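PDB 5E9T: UDP-N-acetylglucosamine--peptide N-acetylglucosaminyltransferase stabilizing protein GtfB, which stabilises the glycosyltransferase GtfA and binds the serine-rich adhesin GspB, so that the GtfA-GtfB complex can attach GlcNAc as the first sugar to it before export. Local coordinates for residues 3-8 and 26-31; 193-198 and 217-222; 31-36 and 43-48. All blocks are in the same frame, centred on the assembly; numbering follows the deposited sequence.

Contact 1 (3-8 and 26-31); sequences QLFDYY and CPTIVI
Q3 and T28 share one face of the sheet, with C26 beside the middle of the glutamine side chain. From CB, on the face F5 and V30 also occupy, Q3 CG lies beside the backbone N (chi1 -50°) and meets C26 SG at 3.4 Å. The chain then bends at chi2, and Q3 CD is equally close, at 3.5 Å, to C26 SG and T28 OG1, which lie in different directions. At the tip OE1 points to the threonine hydroxyl and also takes a hydrogen bond from H16 ND1 of helix 10-21, while NE2 turns to the side away from T28. OE1 and T28 OG1 are modelled too close together for their exact placing to be trusted. Strands 2-5 and 28-30 run parallel, 14° apart, as the two strands of a beta-alpha-beta unit whose connection is helix 10-21; they belong to the parallel sheet of a Rossmann-like domain. I29 makes both middle backbone bonds: its N gives to Q3 O at 2.7 Å with an N-H...O angle of 173°, and its O accepts from F5 N at 2.7 Å. I31 N carries the pairing one residue past strand 28-30, bonding F5 O at 2.8 Å. On the helix 10-21 face the F5 ring turns its edge to T28, F5 CE2 lying 3.4 Å from T28 CG2, while L15 packs on the phenylalanine. The other face is aliphatic: L4 CD1 rests on I29 CB at 3.5 Å, with I31 CG1 a little farther off and V205 of helix 201-207 against the leucine. Beyond the strands, D6 and I31 lie side by side; D6 OD1 is 3.7 Å from I31 CD1, and D6 OD2 is hydrogen-bonded to S202 OG.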
loop_
_atom_site.group_PDB
_atom_site.type_symbol
_atom_site.label_atom_id
_atom_site.label_comp_id
_atom_site.label_asym_id
_atom_site.label_seq_id
_atom_site.Cartn_x
_atom_site.Cartn_y
_atom_site.Cartn_z
ATOM N N GLN B 3 -35.500 -35.628 -0.408
ATOM C CA GLN B 3 -35.760 -34.238 -0.753
ATOM C C GLN B 3 -34.448 -33.586 -1.144
ATOM O O GLN B 3 -33.470 -33.639 -0.390
ATOM C CB GLN B 3 -36.390 -33.457 0.396
ATOM C CG GLN B 3 -37.574 -34.100 1.037
ATOM C CD GLN B 3 -37.644 -33.755 2.498
ATOM O OE1 GLN B 3 -36.623 -33.731 3.182
ATOM N NE2 GLN B 3 -38.842 -33.484 2.991
ATOM N N LEU B 4 -34.430 -32.977 -2.317
ATOM C CA LEU B 4 -33.221 -32.381 -2.860
ATOM C C LEU B 4 -33.486 -30.904 -3.095
ATOM O O LEU B 4 -34.211 -30.540 -4.023
ATOM C CB LEU B 4 -32.841 -33.087 -4.147
ATOM C CG LEU B 4 -31.552 -32.699 -4.824
ATOM C CD1 LEU B 4 -30.378 -33.379 -4.161
ATOM C CD2 LEU B 4 -31.735 -33.202 -6.168
ATOM N N PHE B 5 -32.877 -30.049 -2.285
ATOM C CA PHE B 5 -33.124 -28.620 -2.364
ATOM C C PHE B 5 -31.878 -27.912 -2.871
ATOM O O PHE B 5 -30.768 -28.178 -2.396
ATOM C CB PHE B 5 -33.555 -28.058 -1.009
ATOM C CG PHE B 5 -34.750 -28.758 -0.413
ATOM C CD1 PHE B 5 -36.002 -28.648 -0.998
ATOM C CD2 PHE B 5 -34.621 -29.511 0.742
ATOM C CE1 PHE B 5 -37.098 -29.289 -0.449
ATOM C CE2 PHE B 5 -35.715 -30.148 1.295
ATOM C CZ PHE B 5 -36.954 -30.037 0.700
ATOM N N ASP B 6 -32.064 -27.029 -3.855
ATOM C CA ASP B 6 -30.957 -26.218 -4.348
ATOM C C ASP B 6 -30.307 -25.443 -3.210
ATOM O O ASP B 6 -29.125 -25.633 -2.903
ATOM C CB ASP B 6 -31.444 -25.273 -5.446
ATOM C CG ASP B 6 -31.607 -25.973 -6.776
ATOM O OD1 ASP B 6 -30.574 -26.315 -7.390
ATOM O OD2 ASP B 6 -32.760 -26.179 -7.210
ATOM N N TYR B 7 -31.072 -24.575 -2.563
ATOM C CA TYR B 7 -30.574 -23.735 -1.490
ATOM C C TYR B 7 -31.241 -24.099 -0.177
ATOM O O TYR B 7 -32.318 -24.701 -0.142
ATOM C CB TYR B 7 -30.828 -22.259 -1.789
ATOM C CG TYR B 7 -30.199 -21.814 -3.073
ATOM C CD1 TYR B 7 -28.862 -22.072 -3.329
ATOM C CD2 TYR B 7 -30.940 -21.158 -4.042
ATOM C CE1 TYR B 7 -28.276 -21.675 -4.505
ATOM C CE2 TYR B 7 -30.362 -20.757 -5.224
ATOM C CZ TYR B 7 -29.029 -21.019 -5.450
ATOM O OH TYR B 7 -28.442 -20.624 -6.627
ATOM N N TYR B 8 -30.572 -23.746 0.911
ATOM C CA TYR B 8 -31.195 -23.745 2.221
ATOM C C TYR B 8 -31.607 -22.323 2.574
ATOM O O TYR B 8 -30.790 -21.399 2.513
ATOM C CB TYR B 8 -30.272 -24.298 3.302
ATOM C CG TYR B 8 -30.909 -24.155 4.658
ATOM C CD1 TYR B 8 -32.113 -24.784 4.940
ATOM C CD2 TYR B 8 -30.337 -23.363 5.641
ATOM C CE1 TYR B 8 -32.717 -24.647 6.166
ATOM C CE2 TYR B 8 -30.937 -23.220 6.877
ATOM C CZ TYR B 8 -32.127 -23.866 7.135
ATOM O OH TYR B 8 -32.731 -23.728 8.365
ATOM N N CYS B 26 -37.476 -38.553 5.167
ATOM C CA CYS B 26 -36.559 -39.187 4.235
ATOM C C CYS B 26 -35.216 -38.493 4.508
ATOM O O CYS B 26 -35.137 -37.650 5.413
ATOM C CB CYS B 26 -36.995 -38.936 2.780
ATOM S SG CYS B 26 -37.469 -37.231 2.425
ATOM N N PRO B 27 -34.136 -38.861 3.827
ATOM C CA PRO B 27 -32.945 -38.010 3.856
ATOM C C PRO B 27 -33.132 -36.775 2.988
ATOM O O PRO B 27 -33.831 -36.792 1.970
ATOM C CB PRO B 27 -31.840 -38.919 3.309
ATOM C CG PRO B 27 -32.555 -39.906 2.476
ATOM C CD PRO B 27 -33.863 -40.151 3.171
ATOM N N THR B 28 -32.497 -35.687 3.414
ATOM C CA THR B 28 -32.628 -34.393 2.764
ATOM C C THR B 28 -31.258 -33.922 2.297
ATOM O O THR B 28 -30.294 -33.944 3.069
ATOM C CB THR B 28 -33.252 -33.371 3.715
ATOM O OG1 THR B 28 -34.534 -33.846 4.142
ATOM C CG2 THR B 28 -33.418 -32.032 3.027
ATOM N N ILE B 29 -31.175 -33.501 1.037
ATOM C CA ILE B 29 -29.924 -33.067 0.427
ATOM C C ILE B 29 -30.086 -31.622 -0.019
ATOM O O ILE B 29 -30.998 -31.303 -0.793
ATOM C CB ILE B 29 -29.528 -33.952 -0.764
ATOM C CG1 ILE B 29 -29.920 -35.409 -0.513
ATOM C CG2 ILE B 29 -28.038 -33.838 -1.043
ATOM C CD1 ILE B 29 -29.026 -36.117 0.461
ATOM N N VAL B 30 -29.205 -30.752 0.463
ATOM C CA VAL B 30 -29.083 -29.396 -0.053
ATOM C C VAL B 30 -27.848 -29.347 -0.937
ATOM O O VAL B 30 -26.754 -29.728 -0.506
ATOM C CB VAL B 30 -28.993 -28.364 1.082
ATOM C CG1 VAL B 30 -29.327 -26.975 0.554
ATOM C CG2 VAL B 30 -29.922 -28.752 2.218
ATOM N N ILE B 31 -28.023 -28.902 -2.183
ATOM C CA ILE B 31 -26.897 -28.848 -3.110
ATOM C C ILE B 31 -25.935 -27.739 -2.714
ATOM O O ILE B 31 -24.711 -27.902 -2.786
ATOM C CB ILE B 31 -27.402 -28.663 -4.550
ATOM C CG1 ILE B 31 -28.328 -29.814 -4.935
ATOM C CG2 ILE B 31 -26.231 -28.550 -5.513
ATOM C CD1 ILE B 31 -29.136 -29.536 -6.171
#

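Contact 2 (193-198 and 217-222); sequences HILFNS and ILFWQE
The F196 ring offers one face to the neighbouring strand: I217 O lies over it beside CD1 and CE1, and L218 CA stands 4.0 Å above the plane, displaced toward the rim. The F219 ring is met at its edge instead, where F196 O and the L195 side chain lie near the ring plane, L195 CD2 coming to 3.3 Å from F219 CE1. These rings belong to a beta-alpha-beta unit of the Rossmann-like sheet: strands 194-196 and 216-219 run parallel, 15° apart, with helix 201-207 in the connection. With CG between the backbone N and the carbonyl carbon (chi1 54°), the F196 ring is set over I217 O. It crosses the L218 side chain at about a right angle, F196 CE2 lying 3.4 Å from L218 CB, and S202, F203 and S206 of helix 201-207 also pack on F196. L195, I217 and F219 share the opposite face of the sheet, where L195 CD2 touches I217 CD1 at 3.6 Å and L15 of helix 10-21 reaches F219. Between the rings the backbones are tied by F196 N to I217 O at 3.0 Å and F219 N to F196 O at 2.8 Å. Past the strand ends polar side chains take over, but the N197 and Q221 amides, their planes 61° apart, meet through a C...O contact, Q221 OE1 to N197 CB at 3.2 Å; Q221 NE2 bonds Y274 OH, and N197 OD1 accepts from D6 N. Last, S198 OG makes a weak hydrogen bond, 3.5 Å long, to E222 OE2.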
loop_
_atom_site.group_PDB
_atom_site.type_symbol
_atom_site.label_atom_id
_atom_site.label_comp_id
_atom_site.label_asym_id
_atom_site.label_seq_id
_atom_site.Cartn_x
_atom_site.Cartn_y
_atom_site.Cartn_z
ATOM N N HIS B 193 -38.653 -41.356 -5.233
ATOM C CA HIS B 193 -39.275 -40.060 -5.365
ATOM C C HIS B 193 -38.219 -39.031 -5.025
ATOM O O HIS B 193 -37.472 -39.204 -4.060
ATOM C CB HIS B 193 -40.477 -39.947 -4.427
ATOM C CG HIS B 193 -41.611 -40.849 -4.800
ATOM N ND1 HIS B 193 -42.249 -40.768 -6.018
ATOM C CD2 HIS B 193 -42.212 -41.856 -4.125
ATOM C CE1 HIS B 193 -43.200 -41.681 -6.076
ATOM N NE2 HIS B 193 -43.200 -42.353 -4.939
ATOM N N ILE B 194 -38.154 -37.979 -5.822
ATOM C CA ILE B 194 -37.281 -36.853 -5.557
ATOM C C ILE B 194 -38.190 -35.644 -5.419
ATOM O O ILE B 194 -38.799 -35.206 -6.400
ATOM C CB ILE B 194 -36.249 -36.656 -6.676
ATOM C CG1 ILE B 194 -35.280 -37.842 -6.732
ATOM C CG2 ILE B 194 -35.504 -35.344 -6.493
ATOM C CD1 ILE B 194 -34.281 -37.762 -7.866
ATOM N N LEU B 195 -38.308 -35.106 -4.215
ATOM C CA LEU B 195 -39.030 -33.855 -4.042
ATOM C C LEU B 195 -38.004 -32.738 -3.994
ATOM O O LEU B 195 -37.067 -32.782 -3.190
ATOM C CB LEU B 195 -39.896 -33.858 -2.791
ATOM C CG LEU B 195 -40.821 -35.048 -2.808
ATOM C CD1 LEU B 195 -40.305 -35.752 -1.623
ATOM C CD2 LEU B 195 -42.292 -34.733 -2.616
ATOM N N PHE B 196 -38.177 -31.750 -4.864
ATOM C CA PHE B 196 -37.212 -30.675 -4.999
ATOM C C PHE B 196 -37.943 -29.353 -5.177
ATOM O O PHE B 196 -39.100 -29.308 -5.603
ATOM C CB PHE B 196 -36.249 -30.933 -6.164
ATOM C CG PHE B 196 -36.926 -31.205 -7.463
ATOM C CD1 PHE B 196 -37.350 -32.483 -7.782
ATOM C CD2 PHE B 196 -37.122 -30.187 -8.377
ATOM C CE1 PHE B 196 -37.966 -32.734 -8.983
ATOM C CE2 PHE B 196 -37.735 -30.433 -9.583
ATOM C CZ PHE B 196 -38.160 -31.706 -9.887
ATOM N N ASN B 197 -37.264 -28.276 -4.783
ATOM C CA ASN B 197 -37.859 -26.948 -4.710
ATOM C C ASN B 197 -37.509 -25.986 -5.846
ATOM O O ASN B 197 -37.944 -24.831 -5.788
ATOM C CB ASN B 197 -37.496 -26.298 -3.372
ATOM C CG ASN B 197 -36.011 -26.155 -3.193
ATOM O OD1 ASN B 197 -35.240 -26.950 -3.723
ATOM N ND2 ASN B 197 -35.595 -25.145 -2.440
ATOM N N SER B 198 -36.718 -26.374 -6.853
ATOM C CA SER B 198 -36.387 -25.387 -7.879
ATOM C C SER B 198 -36.079 -26.033 -9.226
ATOM O O SER B 198 -35.991 -27.256 -9.358
ATOM C CB SER B 198 -35.201 -24.516 -7.450
ATOM O OG SER B 198 -34.859 -23.592 -8.468
ATOM N N ILE B 217 -41.576 -34.863 -7.523
ATOM C CA ILE B 217 -42.431 -33.693 -7.413
ATOM C C ILE B 217 -41.558 -32.461 -7.262
ATOM O O ILE B 217 -40.543 -32.483 -6.555
ATOM C CB ILE B 217 -43.417 -33.805 -6.236
ATOM C CG1 ILE B 217 -43.943 -35.221 -6.128
ATOM C CG2 ILE B 217 -44.568 -32.824 -6.399
ATOM C CD1 ILE B 217 -44.851 -35.366 -5.004
ATOM N N LEU B 218 -41.958 -31.387 -7.930
ATOM C CA LEU B 218 -41.312 -30.091 -7.795
ATOM C C LEU B 218 -42.258 -29.164 -7.050
ATOM O O LEU B 218 -43.378 -28.915 -7.508
ATOM C CB LEU B 218 -40.949 -29.499 -9.155
ATOM C CG LEU B 218 -40.821 -27.981 -9.152
ATOM C CD1 LEU B 218 -39.619 -27.502 -8.322
ATOM C CD2 LEU B 218 -40.738 -27.464 -10.576
ATOM N N PHE B 219 -41.805 -28.654 -5.912
ATOM C CA PHE B 219 -42.546 -27.635 -5.185
ATOM C C PHE B 219 -42.012 -26.293 -5.651
ATOM O O PHE B 219 -40.894 -25.908 -5.298
ATOM C CB PHE B 219 -42.374 -27.789 -3.678
ATOM C CG PHE B 219 -42.781 -29.129 -3.154
ATOM C CD1 PHE B 219 -42.050 -30.260 -3.465
ATOM C CD2 PHE B 219 -43.883 -29.254 -2.329
ATOM C CE1 PHE B 219 -42.415 -31.484 -2.985
ATOM C CE2 PHE B 219 -44.251 -30.484 -1.835
ATOM C CZ PHE B 219 -43.516 -31.602 -2.166
ATOM N N TRP B 220 -42.813 -25.573 -6.424
ATOM C CA TRP B 220 -42.352 -24.344 -7.051
ATOM C C TRP B 220 -42.683 -23.180 -6.128
ATOM O O TRP B 220 -43.857 -22.868 -5.903
ATOM C CB TRP B 220 -42.982 -24.158 -8.423
ATOM C CG TRP B 220 -42.714 -22.801 -8.929
ATOM C CD1 TRP B 220 -43.547 -21.733 -8.861
ATOM C CD2 TRP B 220 -41.505 -22.335 -9.540
ATOM N NE1 TRP B 220 -42.939 -20.632 -9.395
ATOM C CE2 TRP B 220 -41.690 -20.974 -9.833
ATOM C CE3 TRP B 220 -40.291 -22.940 -9.880
ATOM C CZ2 TRP B 220 -40.712 -20.200 -10.451
ATOM C CZ3 TRP B 220 -39.316 -22.170 -10.492
ATOM C CH2 TRP B 220 -39.533 -20.814 -10.770
ATOM N N GLN B 221 -41.646 -22.575 -5.552
ATOM C CA GLN B 221 -41.813 -21.542 -4.544
ATOM C C GLN B 221 -41.561 -20.113 -5.017
ATOM O O GLN B 221 -41.771 -19.184 -4.230
ATOM C CB GLN B 221 -40.909 -21.870 -3.351
ATOM C CG GLN B 221 -40.905 -23.367 -3.072
ATOM C CD GLN B 221 -40.351 -23.724 -1.715
ATOM O OE1 GLN B 221 -39.238 -24.239 -1.603
ATOM N NE2 GLN B 221 -41.131 -23.466 -0.672
ATOM N N GLU B 222 -41.134 -19.894 -6.255
ATOM C CA GLU B 222 -40.732 -18.557 -6.677
ATOM C C GLU B 222 -41.910 -17.813 -7.295
ATOM O O GLU B 222 -42.981 -18.383 -7.516
ATOM C CB GLU B 222 -39.557 -18.665 -7.651
ATOM C CG GLU B 222 -38.245 -19.062 -6.990
ATOM C CD GLU B 222 -37.382 -19.947 -7.869
ATOM O OE1 GLU B 222 -37.078 -19.543 -9.013
ATOM O OE2 GLU B 222 -37.010 -21.049 -7.415
#

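Contact 3 (31-36 and 43-48); sequences IEANGF and SPYTYF
The loop that joins strands 28-30 and 41-42 at the edge of the Rossmann-like parallel sheet folds back here, bringing I31, E32 and A33 against S43 and Y45 at the start of the short, weakly bonded helix about 44-47. S43 OG is anti to its own backbone N (chi1 -176°), which turns the hydroxyl to backbone carbonyls of the other segment and the strand before it. S43 OG lies 2.8 Å from E32 O and is also within hydrogen-bonding range of V30 O, at the end of strand 28-30. The Y45 ring meets the loop at its edge: I31 O lies close to the ring plane, 3.2 Å from Y45 CD2. Nearer the backbone, Y45 CB touches A33 CB at 4.1 Å. The far end of this tyrosine leads to the antiparallel sheet, where OH bonds E154 OE1 and Y143 meets the ring; F179 of helix 176-186 packs there too. The outer part of the loop is shaped by an Asx turn, N34 OD1 accepting from F36 N at 2.7 Å. The other arm of that amide, N34 ND2, reaches E32 OE1 at 3.2 Å, coming from above the carboxylate plane, and the same oxygen accepts from Y8 N. At the loop's outer contact with the helix, the methyl T46 CG2 sits 3.8 Å from N34 O and 3.9 Å from A33 O.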
loop_
_atom_site.group_PDB
_atom_site.type_symbol
_atom_site.label_atom_id
_atom_site.label_comp_id
_atom_site.label_asym_id
_atom_site.label_seq_id
_atom_site.Cartn_x
_atom_site.Cartn_y
_atom_site.Cartn_z
ATOM N N ILE B 31 -28.023 -28.902 -2.183
ATOM C CA ILE B 31 -26.897 -28.848 -3.110
ATOM C C ILE B 31 -25.935 -27.739 -2.714
ATOM O O ILE B 31 -24.711 -27.902 -2.786
ATOM C CB ILE B 31 -27.402 -28.663 -4.550
ATOM C CG1 ILE B 31 -28.328 -29.814 -4.935
ATOM C CG2 ILE B 31 -26.231 -28.550 -5.513
ATOM C CD1 ILE B 31 -29.136 -29.536 -6.171
ATOM N N GLU B 32 -26.475 -26.603 -2.280
ATOM C CA GLU B 32 -25.665 -25.462 -1.879
ATOM C C GLU B 32 -24.659 -25.873 -0.812
ATOM O O GLU B 32 -24.922 -26.743 0.023
ATOM C CB GLU B 32 -26.584 -24.345 -1.369
ATOM C CG GLU B 32 -25.909 -23.200 -0.632
ATOM C CD GLU B 32 -26.881 -22.444 0.259
ATOM O OE1 GLU B 32 -27.689 -23.104 0.945
ATOM O OE2 GLU B 32 -26.845 -21.193 0.271
ATOM N N ALA B 33 -23.509 -25.203 -0.826
ATOM C CA ALA B 33 -22.357 -25.505 0.011
ATOM C C ALA B 33 -22.510 -24.942 1.412
ATOM O O ALA B 33 -21.509 -24.759 2.118
ATOM C CB ALA B 33 -21.071 -24.986 -0.641
ATOM N N ASN B 34 -23.748 -24.600 1.771
ATOM C CA ASN B 34 -24.075 -23.947 3.032
ATOM C C ASN B 34 -23.407 -24.624 4.222
ATOM O O ASN B 34 -23.503 -25.842 4.402
ATOM C CB ASN B 34 -25.594 -23.970 3.207
ATOM C CG ASN B 34 -26.074 -23.020 4.275
ATOM O OD1 ASN B 34 -25.628 -23.071 5.422
ATOM N ND2 ASN B 34 -27.000 -22.144 3.904
ATOM N N GLY B 35 -22.754 -23.807 5.048
ATOM C CA GLY B 35 -22.013 -24.285 6.193
ATOM C C GLY B 35 -22.838 -24.403 7.456
ATOM O O GLY B 35 -22.431 -25.100 8.391
ATOM N N PHE B 36 -23.984 -23.732 7.523
ATOM C CA PHE B 36 -24.882 -23.913 8.657
ATOM C C PHE B 36 -26.120 -24.628 8.121
ATOM O O PHE B 36 -27.125 -23.996 7.792
ATOM C CB PHE B 36 -25.255 -22.556 9.274
ATOM C CG PHE B 36 -24.077 -21.709 9.682
ATOM C CD1 PHE B 36 -23.245 -21.131 8.735
ATOM C CD2 PHE B 36 -23.836 -21.449 11.020
ATOM C CE1 PHE B 36 -22.174 -20.351 9.116
ATOM C CE2 PHE B 36 -22.770 -20.666 11.408
ATOM C CZ PHE B 36 -21.937 -20.117 10.454
ATOM N N SER B 43 -25.022 -32.019 2.670
ATOM C CA SER B 43 -24.675 -31.490 1.361
ATOM C C SER B 43 -23.449 -32.226 0.842
ATOM O O SER B 43 -22.517 -32.491 1.614
ATOM C CB SER B 43 -24.382 -29.986 1.425
ATOM O OG SER B 43 -24.145 -29.459 0.131
ATOM N N PRO B 44 -23.397 -32.529 -0.459
ATOM C CA PRO B 44 -22.233 -33.258 -0.987
ATOM C C PRO B 44 -20.929 -32.501 -0.816
ATOM O O PRO B 44 -19.863 -33.125 -0.742
ATOM C CB PRO B 44 -22.585 -33.452 -2.468
ATOM C CG PRO B 44 -23.560 -32.362 -2.771
ATOM C CD PRO B 44 -24.361 -32.184 -1.518
ATOM N N TYR B 45 -20.985 -31.170 -0.741
ATOM C CA TYR B 45 -19.767 -30.390 -0.566
ATOM C C TYR B 45 -19.234 -30.502 0.858
ATOM O O TYR B 45 -18.020 -30.633 1.063
ATOM C CB TYR B 45 -20.032 -28.933 -0.939
ATOM C CG TYR B 45 -20.281 -28.744 -2.413
ATOM C CD1 TYR B 45 -19.224 -28.721 -3.311
ATOM C CD2 TYR B 45 -21.570 -28.602 -2.912
ATOM C CE1 TYR B 45 -19.438 -28.555 -4.660
ATOM C CE2 TYR B 45 -21.795 -28.433 -4.266
ATOM C CZ TYR B 45 -20.722 -28.411 -5.135
ATOM O OH TYR B 45 -20.921 -28.245 -6.485
ATOM N N THR B 46 -20.122 -30.463 1.850
ATOM C CA THR B 46 -19.727 -30.501 3.252
ATOM C C THR B 46 -19.667 -31.910 3.827
ATOM O O THR B 46 -19.148 -32.086 4.935
ATOM C CB THR B 46 -20.701 -29.668 4.091
ATOM O OG1 THR B 46 -22.023 -30.193 3.936
ATOM C CG2 THR B 46 -20.694 -28.222 3.638
ATOM N N TYR B 47 -20.155 -32.911 3.093
ATOM C CA TYR B 47 -20.398 -34.229 3.676
ATOM C C TYR B 47 -19.098 -34.976 3.959
ATOM O O TYR B 47 -18.991 -35.684 4.967
ATOM C CB TYR B 47 -21.299 -35.036 2.739
ATOM C CG TYR B 47 -21.676 -36.422 3.214
ATOM C CD1 TYR B 47 -22.686 -36.607 4.150
ATOM C CD2 TYR B 47 -21.048 -37.547 2.697
ATOM C CE1 TYR B 47 -23.042 -37.870 4.572
ATOM C CE2 TYR B 47 -21.399 -38.812 3.111
ATOM C CZ TYR B 47 -22.396 -38.969 4.050
ATOM O OH TYR B 47 -22.746 -40.234 4.465
ATOM N N PHE B 48 -18.104 -34.835 3.087
ATOM C CA PHE B 48 -16.887 -35.633 3.166
ATOM C C PHE B 48 -15.755 -34.950 3.923
ATOM O O PHE B 48 -14.652 -35.504 3.984
ATOM C CB PHE B 48 -16.403 -35.987 1.759
ATOM C CG PHE B 48 -17.393 -36.778 0.957
ATOM C CD1 PHE B 48 -17.686 -38.090 1.292
ATOM C CD2 PHE B 48 -18.023 -36.215 -0.141
ATOM C CE1 PHE B 48 -18.594 -38.822 0.552
ATOM C CE2 PHE B 48 -18.931 -36.942 -0.886
ATOM C CZ PHE B 48 -19.218 -38.247 -0.538
#

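In the fold
Contacts 1 and 2 are buried pairings in one parallel sheet, their centres about 10 Å apart; strands 2-5 and 194-196 are neighbours in it, L4 N bonding L195 O. Each joins two parallel strands through regular backbone bonds, but contact 1 has one aliphatic face and one mixed face of Q3, C26, T28 and F5, whereas contact 2 has a phenylalanine ring on each face. Contact 3 continues from contact 1 through the shared I31 and through D6 O with E32 N. Only partly buried, it lacks strand pairing and depends on carbonyls meeting a hydroxyl, a ring edge and a methyl, where the parallel sheet approaches the antiparallel one. It does not touch contact 2.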